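Local coordinates for protein lantibiotic dehydratase (Microbispora corallina, PDB 5EHK) that probably dehydrates serine and threonine residues of the NAI-107 precursor peptide with the help of glutamyl-tRNA, making the dehydroamino acids needed for its thioether rings, at residues 463-468 with 481-486; 394-399 with 664-669; 384-389 with 520-525; 3-8 with 495-500. All coordinates share one frame; numbering follows the deposited sequence.

Interaction 1 (463-468 with 481-486)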
loop_
_atom_site.group_PDB
_atom_site.type_symbol
_atom_site.label_atom_id
_atom_site.label_comp_id
_atom_site.label_asym_id
_atom_site.label_seq_id
_atom_site.Cartn_x
_atom_site.Cartn_y
_atom_site.Cartn_z
ATOM N N ALA A 463 23.851 7.810 -7.184
ATOM C CA ALA A 463 23.946 7.645 -8.634
ATOM C C ALA A 463 25.209 8.301 -9.204
ATOM O O ALA A 463 25.865 7.718 -10.067
ATOM C CB ALA A 463 22.681 8.150 -9.338
ATOM N N ARG A 464 25.535 9.503 -8.731
ATOM C CA ARG A 464 26.756 10.185 -9.156
ATOM C C ARG A 464 28.002 9.341 -8.906
ATOM O O ARG A 464 28.904 9.253 -9.755
ATOM C CB ARG A 464 26.914 11.515 -8.438
ATOM C CG ARG A 464 26.159 12.651 -9.059
ATOM C CD ARG A 464 26.672 13.954 -8.486
ATOM N NE ARG A 464 26.542 13.940 -7.035
ATOM C CZ ARG A 464 25.438 14.295 -6.381
ATOM N NH1 ARG A 464 24.376 14.734 -7.051
ATOM N NH2 ARG A 464 25.405 14.234 -5.053
ATOM N N LEU A 465 28.043 8.722 -7.731
ATOM C CA LEU A 465 29.202 7.948 -7.347
ATOM C C LEU A 465 29.415 6.871 -8.381
ATOM O O LEU A 465 30.545 6.607 -8.790
ATOM C CB LEU A 465 29.010 7.316 -5.965
ATOM C CG LEU A 465 28.879 8.218 -4.726
ATOM C CD1 LEU A 465 28.693 7.344 -3.486
ATOM C CD2 LEU A 465 30.058 9.194 -4.551
ATOM N N VAL A 466 28.318 6.272 -8.821
ATOM C CA VAL A 466 28.379 5.180 -9.784
ATOM C C VAL A 466 28.765 5.677 -11.172
ATOM O O VAL A 466 29.599 5.060 -11.856
ATOM C CB VAL A 466 27.050 4.376 -9.823
ATOM C CG1 VAL A 466 27.056 3.324 -10.932
ATOM C CG2 VAL A 466 26.784 3.742 -8.473
ATOM N N ALA A 467 28.193 6.814 -11.557
ATOM C CA ALA A 467 28.403 7.373 -12.890
ATOM C C ALA A 467 29.864 7.751 -13.101
ATOM O O ALA A 467 30.467 7.353 -14.096
ATOM C CB ALA A 467 27.495 8.584 -13.123
ATOM N N LYS A 468 30.403 8.562 -12.192
ATOM C CA LYS A 468 31.822 8.897 -12.198
ATOM C C LYS A 468 32.725 7.655 -12.254
ATOM O O LYS A 468 33.570 7.530 -13.151
ATOM C CB LYS A 468 32.169 9.742 -10.972
ATOM C CG LYS A 468 31.668 11.167 -11.060
ATOM C CD LYS A 468 32.042 11.948 -9.801
ATOM C CE LYS A 468 31.313 11.402 -8.556
ATOM N NZ LYS A 468 31.677 12.099 -7.279
ATOM N N GLU A 481 34.093 12.000 4.636
ATOM C CA GLU A 481 33.080 12.655 5.446
ATOM C C GLU A 481 32.069 13.492 4.642
ATOM O O GLU A 481 30.901 13.578 5.023
ATOM C CB GLU A 481 33.747 13.510 6.520
ATOM C CG GLU A 481 32.769 14.315 7.361
ATOM C CD GLU A 481 31.905 13.454 8.284
ATOM O OE1 GLU A 481 32.266 12.278 8.568
ATOM O OE2 GLU A 481 30.856 13.972 8.730
ATOM N N GLU A 482 32.500 14.078 3.523
ATOM C CA GLU A 482 31.587 14.861 2.681
ATOM C C GLU A 482 30.602 13.949 1.962
ATOM O O GLU A 482 29.472 14.343 1.670
ATOM C CB GLU A 482 32.329 15.735 1.655
ATOM C CG GLU A 482 32.932 17.049 2.197
ATOM C CD GLU A 482 34.232 16.887 3.015
ATOM O OE1 GLU A 482 34.694 15.743 3.262
ATOM O OE2 GLU A 482 34.802 17.932 3.411
ATOM N N THR A 483 31.025 12.726 1.679
ATOM C CA THR A 483 30.121 11.792 1.042
ATOM C C THR A 483 29.082 11.330 2.056
ATOM O O THR A 483 27.910 11.207 1.724
ATOM C CB THR A 483 30.852 10.570 0.457
ATOM O OG1 THR A 483 31.966 10.994 -0.336
ATOM C CG2 THR A 483 29.905 9.756 -0.407
ATOM N N ILE A 484 29.518 11.079 3.290
ATOM C CA ILE A 484 28.635 10.567 4.340
ATOM C C ILE A 484 27.593 11.601 4.736
ATOM O O ILE A 484 26.421 11.272 4.914
ATOM C CB ILE A 484 29.428 10.144 5.585
ATOM C CG1 ILE A 484 30.214 8.872 5.300
ATOM C CG2 ILE A 484 28.506 9.946 6.786
ATOM C CD1 ILE A 484 31.090 8.470 6.440
ATOM N N ALA A 485 28.025 12.855 4.842
ATOM C CA ALA A 485 27.117 13.960 5.128
ATOM C C ALA A 485 25.989 14.116 4.091
ATOM O O ALA A 485 24.981 14.782 4.359
ATOM C CB ALA A 485 27.889 15.256 5.252
ATOM N N GLU A 486 26.165 13.515 2.915
ATOM C CA GLU A 486 25.187 13.644 1.845
ATOM C C GLU A 486 24.197 12.505 1.840
ATOM O O GLU A 486 23.086 12.659 1.342
ATOM C CB GLU A 486 25.833 13.634 0.460
ATOM C CG GLU A 486 26.107 14.971 -0.148
ATOM C CD GLU A 486 26.571 14.810 -1.573
ATOM O OE1 GLU A 486 27.801 14.789 -1.837
ATOM O OE2 GLU A 486 25.666 14.675 -2.437
#
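L465 and T483 mark the closest backbone approach of two helices, their CA atoms 9.3 Å apart, so only side chains bridge the distance. The arrangement is a helix-strand-helix unit: helix 460-471 leads into the short strand 476-479, which pairs in parallel with strand 676-682, and helix 481-487 follows directly. The two segments meet in two places, one charged and one apolar.

The charged one is a salt bridge. R464 NH2 lies 2.7 Å from E486 OE2, and that oxygen comes in at the edge of the guanidinium, in its plane. The two planar groups are only 24° apart although the side chains themselves cross at about a right angle. E486 reaches out with its chain extended beyond CG, whereas R464 is bent about its CG-CD bond (chi3 -57°), which brings the NH2 edge of the guanidinium round to the acid. The pair sits at the surface, where solvent would be expected to weaken the attraction.

The apolar contact is lighter and runs tip to tip. L465 directs its branched end at T483 CG2, while the other arm of the threonine, OG1, is hydrogen-bonded to a residue close by in the chain. At the start of helix 481-487, E481 OE2 makes a salt bridge with R395 at the end of helix 380-395. Helix 460-471 also packs against the second subunit, with R464 touching Q696 and A463 touching M674 of that chain. T483 CG2 is almost evenly shared by the two leucine methyls, 4.1 Å from L465 CD1 and 4.2 Å from L465 CD2.

Interaction 2 (394-399 with 664-669)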
loop_
_atom_site.group_PDB
_atom_site.type_symbol
_atom_site.label_atom_id
_atom_site.label_comp_id
_atom_site.label_asym_id
_atom_site.label_seq_id
_atom_site.Cartn_x
_atom_site.Cartn_y
_atom_site.Cartn_z
ATOM N N TRP A 394 26.480 2.974 11.026
ATOM C CA TRP A 394 25.437 3.438 11.917
ATOM C C TRP A 394 24.928 4.793 11.475
ATOM O O TRP A 394 23.731 5.008 11.430
ATOM C CB TRP A 394 25.912 3.480 13.375
ATOM C CG TRP A 394 24.835 3.896 14.336
ATOM C CD1 TRP A 394 23.777 3.149 14.752
ATOM C CD2 TRP A 394 24.733 5.152 15.019
ATOM N NE1 TRP A 394 23.011 3.872 15.642
ATOM C CE2 TRP A 394 23.585 5.100 15.823
ATOM C CE3 TRP A 394 25.507 6.311 15.031
ATOM C CZ2 TRP A 394 23.195 6.157 16.622
ATOM C CZ3 TRP A 394 25.114 7.360 15.820
ATOM C CH2 TRP A 394 23.972 7.283 16.603
ATOM N N ARG A 395 25.826 5.701 11.109
ATOM C CA ARG A 395 25.382 7.045 10.773
ATOM C C ARG A 395 24.512 7.030 9.520
ATOM O O ARG A 395 23.667 7.911 9.342
ATOM C CB ARG A 395 26.558 8.005 10.605
ATOM C CG ARG A 395 27.368 8.277 11.856
ATOM C CD ARG A 395 28.629 9.087 11.501
ATOM N NE ARG A 395 28.314 10.414 10.969
ATOM C CZ ARG A 395 29.096 11.075 10.120
ATOM N NH1 ARG A 395 30.225 10.523 9.680
ATOM N NH2 ARG A 395 28.742 12.283 9.695
ATOM N N LEU A 396 24.743 6.019 8.683
ATOM C CA LEU A 396 24.107 5.834 7.375
ATOM C C LEU A 396 22.829 5.001 7.431
ATOM O O LEU A 396 22.194 4.727 6.407
ATOM C CB LEU A 396 25.086 5.114 6.443
ATOM C CG LEU A 396 26.279 5.944 5.980
ATOM C CD1 LEU A 396 27.161 5.133 5.044
ATOM C CD2 LEU A 396 25.822 7.243 5.334
ATOM N N SER A 397 22.477 4.576 8.630
ATOM C CA SER A 397 21.326 3.714 8.860
ATOM C C SER A 397 20.005 4.493 8.748
ATOM O O SER A 397 20.004 5.732 8.761
ATOM C CB SER A 397 21.469 3.056 10.238
ATOM O OG SER A 397 21.375 4.033 11.259
ATOM N N PRO A 398 18.883 3.773 8.579
ATOM C CA PRO A 398 17.549 4.417 8.553
ATOM C C PRO A 398 17.190 5.201 9.839
ATOM O O PRO A 398 17.540 4.795 10.942
ATOM C CB PRO A 398 16.595 3.232 8.381
ATOM C CG PRO A 398 17.458 2.110 7.764
ATOM C CD PRO A 398 18.825 2.320 8.314
ATOM N N PRO A 399 16.477 6.326 9.694
ATOM C CA PRO A 399 16.108 7.187 10.830
ATOM C C PRO A 399 14.917 6.613 11.598
ATOM O O PRO A 399 13.805 7.141 11.593
ATOM C CB PRO A 399 15.753 8.514 10.153
ATOM C CG PRO A 399 15.228 8.106 8.832
ATOM C CD PRO A 399 16.013 6.884 8.411
ATOM N N GLU A 664 22.652 -1.259 9.447
ATOM C CA GLU A 664 22.354 -2.236 8.398
ATOM C C GLU A 664 23.501 -2.221 7.430
ATOM O O GLU A 664 24.242 -1.244 7.367
ATOM C CB GLU A 664 21.116 -1.827 7.615
ATOM C CG GLU A 664 19.872 -1.581 8.406
ATOM C CD GLU A 664 18.665 -1.429 7.507
ATOM O OE1 GLU A 664 18.849 -1.137 6.300
ATOM O OE2 GLU A 664 17.532 -1.581 8.009
ATOM N N PRO A 665 23.631 -3.272 6.621
ATOM C CA PRO A 665 24.618 -3.264 5.539
ATOM C C PRO A 665 24.453 -2.091 4.592
ATOM O O PRO A 665 23.440 -1.404 4.625
ATOM C CB PRO A 665 24.299 -4.543 4.800
ATOM C CG PRO A 665 23.853 -5.443 5.849
ATOM C CD PRO A 665 23.046 -4.609 6.796
ATOM N N TRP A 666 25.452 -1.884 3.742
ATOM C CA TRP A 666 25.421 -0.849 2.721
ATOM C C TRP A 666 24.225 -1.080 1.781
ATOM O O TRP A 666 24.032 -2.179 1.242
ATOM C CB TRP A 666 26.749 -0.838 1.938
ATOM C CG TRP A 666 26.740 0.109 0.784
ATOM C CD1 TRP A 666 26.440 -0.184 -0.516
ATOM C CD2 TRP A 666 27.017 1.507 0.833
ATOM N NE1 TRP A 666 26.526 0.952 -1.286
ATOM C CE2 TRP A 666 26.873 2.007 -0.477
ATOM C CE3 TRP A 666 27.375 2.391 1.859
ATOM C CZ2 TRP A 666 27.066 3.361 -0.787
ATOM C CZ3 TRP A 666 27.577 3.739 1.551
ATOM C CH2 TRP A 666 27.413 4.208 0.241
ATOM N N ASP A 667 23.431 -0.028 1.593
ATOM C CA ASP A 667 22.223 -0.134 0.775
ATOM C C ASP A 667 22.336 0.616 -0.578
ATOM O O ASP A 667 22.415 1.855 -0.633
ATOM C CB ASP A 667 21.006 0.324 1.595
ATOM C CG ASP A 667 19.694 0.143 0.853
ATOM O OD1 ASP A 667 19.586 -0.804 0.053
ATOM O OD2 ASP A 667 18.755 0.917 1.110
ATOM N N TRP A 668 22.351 -0.165 -1.659
ATOM C CA TRP A 668 22.510 0.367 -3.009
ATOM C C TRP A 668 21.176 0.845 -3.561
ATOM O O TRP A 668 21.135 1.611 -4.527
ATOM C CB TRP A 668 23.120 -0.666 -3.952
ATOM C CG TRP A 668 24.642 -0.632 -4.066
ATOM C CD1 TRP A 668 25.508 -1.665 -3.827
ATOM C CD2 TRP A 668 25.455 0.485 -4.468
ATOM N NE1 TRP A 668 26.800 -1.262 -4.059
ATOM C CE2 TRP A 668 26.798 0.053 -4.446
ATOM C CE3 TRP A 668 25.178 1.801 -4.839
ATOM C CZ2 TRP A 668 27.863 0.894 -4.786
ATOM C CZ3 TRP A 668 26.235 2.635 -5.170
ATOM C CH2 TRP A 668 27.562 2.175 -5.145
ATOM N N GLY A 669 20.086 0.373 -2.956
ATOM C CA GLY A 669 18.761 0.808 -3.354
ATOM C C GLY A 669 18.428 0.397 -4.773
ATOM O O GLY A 669 18.759 -0.710 -5.196
#
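L396 and P398, in the turn that takes the chain out of helix 380-395, pack on W666 and E664 of the long loop between helix 647-656 and strand 676-682. Two separate touches make up the contact. L396 CD1 comes within 3.8 Å of W666 CZ3, meeting the indole at its edge and close to its plane. P398 lies over a face of the E664 carboxylate: its CG is 3.7 Å from E664 CD and nearly as close to both oxygens, so the ring methylenes cover the flat group without bonding to it.

Local turns shape both partners. At the helix exit, W394 O is gripped twice, by S397 N and by S397 OG, the hydroxyl lying 2.6 Å from W394 O and in the carbonyl plane. Beyond W666 the loop folds into an Asx turn, where D667 OD1 accepts from G669 N at 3.3 Å, the N-H coming from above the carboxylate plane.

The W666 indole swings away from its own backbone N (chi1 174°), which carries its six-membered ring to L396. The other end of the same indole meets W668, W666 NE1 standing 3.3 Å above the plane of that ring and over its centre. L487 of helix 481-487 touches both L396 and W666, and L462 and V466 of helix 460-471 pack on W668. R661, a little before E664, fastens the helix exit by polar bonds, its backbone O to W394 NE1 and its NH2 to S397 O.

Interaction 3 (384-389 with 520-525)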
loop_
_atom_site.group_PDB
_atom_site.type_symbol
_atom_site.label_atom_id
_atom_site.label_comp_id
_atom_site.label_asym_id
_atom_site.label_seq_id
_atom_site.Cartn_x
_atom_site.Cartn_y
_atom_site.Cartn_z
ATOM N N THR A 384 40.756 -0.298 15.354
ATOM C CA THR A 384 40.275 1.065 15.177
ATOM C C THR A 384 39.586 1.280 13.828
ATOM O O THR A 384 38.673 2.102 13.715
ATOM C CB THR A 384 41.415 2.073 15.422
ATOM O OG1 THR A 384 41.656 2.111 16.831
ATOM C CG2 THR A 384 41.054 3.492 14.938
ATOM N N GLU A 385 40.035 0.552 12.806
ATOM C CA GLU A 385 39.434 0.664 11.477
ATOM C C GLU A 385 38.006 0.160 11.585
ATOM O O GLU A 385 37.054 0.876 11.276
ATOM C CB GLU A 385 40.226 -0.141 10.437
ATOM C CG GLU A 385 39.824 0.088 8.965
ATOM C CD GLU A 385 39.896 1.555 8.487
ATOM O OE1 GLU A 385 40.973 2.190 8.560
ATOM O OE2 GLU A 385 38.864 2.070 8.000
ATOM N N ILE A 386 37.873 -1.057 12.092
ATOM C CA ILE A 386 36.586 -1.670 12.267
ATOM C C ILE A 386 35.666 -0.827 13.131
ATOM O O ILE A 386 34.509 -0.644 12.791
ATOM C CB ILE A 386 36.745 -3.059 12.862
ATOM C CG1 ILE A 386 37.595 -3.911 11.911
ATOM C CG2 ILE A 386 35.378 -3.692 13.137
ATOM C CD1 ILE A 386 37.863 -5.274 12.420
ATOM N N GLU A 387 36.171 -0.254 14.209
ATOM C CA GLU A 387 35.317 0.608 15.016
ATOM C C GLU A 387 34.829 1.836 14.259
ATOM O O GLU A 387 33.707 2.294 14.487
ATOM C CB GLU A 387 36.025 1.044 16.286
ATOM C CG GLU A 387 36.334 -0.117 17.191
ATOM C CD GLU A 387 37.117 0.289 18.413
ATOM O OE1 GLU A 387 37.493 1.475 18.506
ATOM O OE2 GLU A 387 37.387 -0.585 19.260
ATOM N N ARG A 388 35.659 2.375 13.367
ATOM C CA ARG A 388 35.291 3.581 12.629
ATOM C C ARG A 388 34.288 3.212 11.519
ATOM O O ARG A 388 33.432 4.007 11.134
ATOM C CB ARG A 388 36.538 4.250 12.027
ATOM C CG ARG A 388 37.338 5.131 13.014
ATOM C CD ARG A 388 38.335 6.086 12.309
ATOM N NE ARG A 388 37.722 7.369 11.956
ATOM C CZ ARG A 388 38.383 8.521 11.818
ATOM N NH1 ARG A 388 39.700 8.571 11.984
ATOM N NH2 ARG A 388 37.718 9.629 11.505
ATOM N N ALA A 389 34.386 1.981 11.043
ATOM C CA ALA A 389 33.518 1.493 9.990
ATOM C C ALA A 389 32.105 1.297 10.525
ATOM O O ALA A 389 31.139 1.831 9.969
ATOM C CB ALA A 389 34.068 0.209 9.428
ATOM N N PHE A 520 46.699 -2.405 4.721
ATOM C CA PHE A 520 45.714 -3.476 4.763
ATOM C C PHE A 520 44.354 -2.939 4.352
ATOM O O PHE A 520 44.134 -1.723 4.267
ATOM C CB PHE A 520 45.611 -4.093 6.160
ATOM C CG PHE A 520 45.001 -3.180 7.174
ATOM C CD1 PHE A 520 43.645 -3.234 7.446
ATOM C CD2 PHE A 520 45.772 -2.256 7.846
ATOM C CE1 PHE A 520 43.085 -2.384 8.360
ATOM C CE2 PHE A 520 45.212 -1.409 8.772
ATOM C CZ PHE A 520 43.867 -1.472 9.026
ATOM N N ARG A 521 43.443 -3.863 4.095
ATOM C CA ARG A 521 42.067 -3.515 3.826
ATOM C C ARG A 521 41.181 -4.310 4.773
ATOM O O ARG A 521 41.454 -5.479 5.035
ATOM C CB ARG A 521 41.722 -3.831 2.366
ATOM C CG ARG A 521 41.463 -2.599 1.501
ATOM C CD ARG A 521 42.633 -1.662 1.538
ATOM N NE ARG A 521 42.628 -0.694 0.447
ATOM C CZ ARG A 521 43.532 0.272 0.313
ATOM N NH1 ARG A 521 44.508 0.382 1.196
ATOM N NH2 ARG A 521 43.474 1.116 -0.708
ATOM N N VAL A 522 40.145 -3.679 5.319
ATOM C CA VAL A 522 39.074 -4.443 5.981
ATOM C C VAL A 522 37.850 -4.546 5.062
ATOM O O VAL A 522 37.299 -3.526 4.627
ATOM C CB VAL A 522 38.608 -3.798 7.285
ATOM C CG1 VAL A 522 37.508 -4.661 7.926
ATOM C CG2 VAL A 522 39.765 -3.625 8.222
ATOM N N VAL A 523 37.434 -5.764 4.749
ATOM C CA VAL A 523 36.309 -5.940 3.839
ATOM C C VAL A 523 35.100 -6.524 4.598
ATOM O O VAL A 523 35.182 -7.635 5.140
ATOM C CB VAL A 523 36.707 -6.834 2.656
ATOM C CG1 VAL A 523 35.515 -7.094 1.725
ATOM C CG2 VAL A 523 37.836 -6.188 1.896
ATOM N N LEU A 524 34.005 -5.763 4.689
ATOM C CA LEU A 524 32.808 -6.260 5.376
ATOM C C LEU A 524 32.289 -7.475 4.637
ATOM O O LEU A 524 32.026 -7.408 3.446
ATOM C CB LEU A 524 31.723 -5.194 5.443
ATOM C CG LEU A 524 31.742 -4.249 6.645
ATOM C CD1 LEU A 524 33.163 -3.904 7.078
ATOM C CD2 LEU A 524 31.001 -2.970 6.288
ATOM N N ALA A 525 32.154 -8.587 5.346
ATOM C CA ALA A 525 31.881 -9.866 4.709
ATOM C C ALA A 525 30.428 -9.949 4.276
ATOM O O ALA A 525 29.572 -9.282 4.854
ATOM C CB ALA A 525 32.230 -11.001 5.651
#
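Helix-on-sheet packing joins E385 and I386 of helix 380-395 to V522 and F520 at the strand 521-524, in a buried part of the fold. The strand runs antiparallel to strand 500-508 on one side and parallel to strand 685-693 on the other, and the helix packs against it, with the CA atoms of I386 and V522 7.3 Å apart.

V522 carries most of the contact on the strand side, its two methyls divided between neighbouring helix residues. CG1 meets I386 CG1 at 4.1 Å, the two side chains crossing at about a right angle. CG2 lies 3.8 Å from E385 CG, and here the side chains slide past each other in opposite directions. V505 of strand 500-508 touches both I386 and V522 and extends this apolar layer.

E385 contributes its methylenes rather than its charge. Its CG stands opposite the backbone N (chi1 -170°), the bend at the next torsion (chi2 57°) turns the carboxylate away from V522, and E385 OE2 is hydrogen-bonded to T685 OG1 and to R684 N, which satisfies this buried oxygen.

The phenyl ring of F520 closes the end of the contact, also touching V381 and V382 of the same helix. It is turned 66° from the E385 carboxylate and offers an edge to the aliphatic part: E385 CB lies near the ring plane, 4.1 Å from F520 CZ.

Interaction 4 (3-8 with 495-500)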
loop_
_atom_site.group_PDB
_atom_site.type_symbol
_atom_site.label_atom_id
_atom_site.label_comp_id
_atom_site.label_asym_id
_atom_site.label_seq_id
_atom_site.Cartn_x
_atom_site.Cartn_y
_atom_site.Cartn_z
ATOM N N ASP A 3 37.766 7.245 20.166
ATOM C CA ASP A 3 36.912 8.250 19.510
ATOM C C ASP A 3 35.621 7.761 18.771
ATOM O O ASP A 3 34.704 8.552 18.544
ATOM C CB ASP A 3 37.745 9.204 18.631
ATOM C CG ASP A 3 37.008 10.516 18.322
ATOM O OD1 ASP A 3 36.948 11.393 19.219
ATOM O OD2 ASP A 3 36.507 10.687 17.186
ATOM N N SER A 4 35.549 6.487 18.387
ATOM C CA SER A 4 34.308 5.938 17.823
ATOM C C SER A 4 33.262 5.749 18.909
ATOM O O SER A 4 33.609 5.546 20.055
ATOM C CB SER A 4 34.550 4.585 17.142
ATOM O OG SER A 4 33.316 3.973 16.759
ATOM N N PRO A 5 31.966 5.840 18.554
ATOM C CA PRO A 5 30.945 5.529 19.557
ATOM C C PRO A 5 30.907 4.031 19.847
ATOM O O PRO A 5 30.290 3.627 20.827
ATOM C CB PRO A 5 29.645 5.952 18.876
ATOM C CG PRO A 5 29.922 5.812 17.423
ATOM C CD PRO A 5 31.368 6.193 17.253
ATOM N N PHE A 6 31.567 3.221 19.027
ATOM C CA PHE A 6 31.674 1.795 19.332
ATOM C C PHE A 6 33.115 1.437 19.714
ATOM O O PHE A 6 34.067 2.011 19.169
ATOM C CB PHE A 6 31.213 0.921 18.152
ATOM C CG PHE A 6 29.824 1.224 17.684
ATOM C CD1 PHE A 6 28.726 0.887 18.461
ATOM C CD2 PHE A 6 29.618 1.861 16.472
ATOM C CE1 PHE A 6 27.450 1.173 18.040
ATOM C CE2 PHE A 6 28.353 2.155 16.038
ATOM C CZ PHE A 6 27.255 1.811 16.831
ATOM N N ARG A 7 33.255 0.510 20.664
ATOM C CA ARG A 7 34.541 -0.065 21.035
ATOM C C ARG A 7 34.437 -1.568 20.789
ATOM O O ARG A 7 33.515 -2.202 21.280
ATOM C CB ARG A 7 34.802 0.178 22.528
ATOM C CG ARG A 7 36.061 -0.510 23.098
ATOM C CD ARG A 7 36.081 -0.536 24.653
ATOM N NE ARG A 7 35.936 0.785 25.266
ATOM C CZ ARG A 7 36.949 1.586 25.586
ATOM N NH1 ARG A 7 38.194 1.196 25.343
ATOM N NH2 ARG A 7 36.713 2.784 26.124
ATOM N N ALA A 8 35.380 -2.144 20.047
ATOM C CA ALA A 8 35.397 -3.598 19.826
ATOM C C ALA A 8 35.885 -4.355 21.060
ATOM O O ALA A 8 36.571 -3.797 21.924
ATOM C CB ALA A 8 36.253 -3.958 18.615
ATOM N N ALA A 495 22.011 9.221 21.792
ATOM C CA ALA A 495 21.080 8.513 22.668
ATOM C C ALA A 495 20.484 7.270 22.022
ATOM O O ALA A 495 19.906 6.432 22.702
ATOM C CB ALA A 495 19.970 9.437 23.103
ATOM N N ASP A 496 20.596 7.178 20.701
ATOM C CA ASP A 496 19.995 6.084 19.941
ATOM C C ASP A 496 20.982 4.961 19.668
ATOM O O ASP A 496 20.667 3.995 18.968
ATOM C CB ASP A 496 19.430 6.604 18.613
ATOM C CG ASP A 496 18.253 7.551 18.806
ATOM O OD1 ASP A 496 17.738 7.623 19.946
ATOM O OD2 ASP A 496 17.841 8.212 17.814
ATOM N N LEU A 497 22.186 5.096 20.196
ATOM C CA LEU A 497 23.194 4.093 19.931
ATOM C C LEU A 497 22.747 2.765 20.508
ATOM O O LEU A 497 22.265 2.699 21.628
ATOM C CB LEU A 497 24.548 4.506 20.509
ATOM C CG LEU A 497 25.336 5.584 19.757
ATOM C CD1 LEU A 497 26.422 6.089 20.668
ATOM C CD2 LEU A 497 25.914 5.037 18.467
ATOM N N PRO A 498 22.915 1.695 19.740
ATOM C CA PRO A 498 22.496 0.376 20.207
ATOM C C PRO A 498 23.440 -0.136 21.279
ATOM O O PRO A 498 24.573 0.353 21.356
ATOM C CB PRO A 498 22.656 -0.484 18.961
ATOM C CG PRO A 498 23.795 0.163 18.233
ATOM C CD PRO A 498 23.607 1.632 18.442
ATOM N N ASN A 499 22.989 -1.105 22.072
ATOM C CA ASN A 499 23.844 -1.763 23.064
ATOM C C ASN A 499 25.029 -2.493 22.438
ATOM O O ASN A 499 26.155 -2.313 22.875
ATOM C CB ASN A 499 23.058 -2.755 23.917
ATOM C CG ASN A 499 21.840 -2.133 24.570
ATOM O OD1 ASN A 499 21.873 -0.994 25.047
ATOM N ND2 ASN A 499 20.759 -2.904 24.629
ATOM N N SER A 500 24.795 -3.296 21.408
ATOM C CA SER A 500 25.893 -4.046 20.813
ATOM C C SER A 500 25.656 -4.488 19.353
ATOM O O SER A 500 24.595 -4.266 18.796
ATOM C CB SER A 500 26.261 -5.240 21.708
ATOM O OG SER A 500 25.334 -6.320 21.634
#
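P5 and F6, close to the start of the modelled chain, pack on L497 and P498 where the loop after helix 481-487 approaches strand 500-508. An ST turn shapes the N-terminal side: S4 OG accepts from F6 N at 3.0 Å with a nearly straight N-H (162°), just as the chain enters strand 6-17.

Everything across the contact is apolar. P5 CB faces the forked end of L497, 3.7 Å from CD1 and 3.9 Å from CD2. With CG anti to its carbonyl carbon (chi1 -56°), F6 extends its ring to the loop, where F6 CZ lies 3.9 Å from L497 CD2; it meets the leucine obliquely and P498 at about a right angle. W394 of helix 380-395 packs on both L497 and P498, closing this buried cluster from the helix side.

Polar bonds from outside hold both segments. S4 OG also bonds E387 O, A8 N bonds E387 OE2, and R793 takes S4 O and F6 O; N499 is held through its N by Q660 and through its side-chain amide by R792 and H561. The P498 ring meets the phenyl group at its edge: P498 CG is 3.8 Å from F6 CE1.

In the fold
From the N terminus, residues 3-8 pair with 495-500, so interaction 4 closes the longest loop, with 486 residues between. Helix 380-395 then supplies the first partners of interactions 3 and 2 in turn. Interaction 1 closes within a short local loop that lies inside all three others. Next 495-500 completes interaction 4, 520-525 interaction 3 and 664-669 interaction 2, so these three cross one another pairwise. Helix 380-395 and its exit are the common element, tied to the strand 521-524, the N-terminal strand and the loop before strand 676-682. Interaction 2 touches both 1 and 4, and 3 touches 4; interactions 1 and 3 stay about 7 Å apart at their nearest atoms.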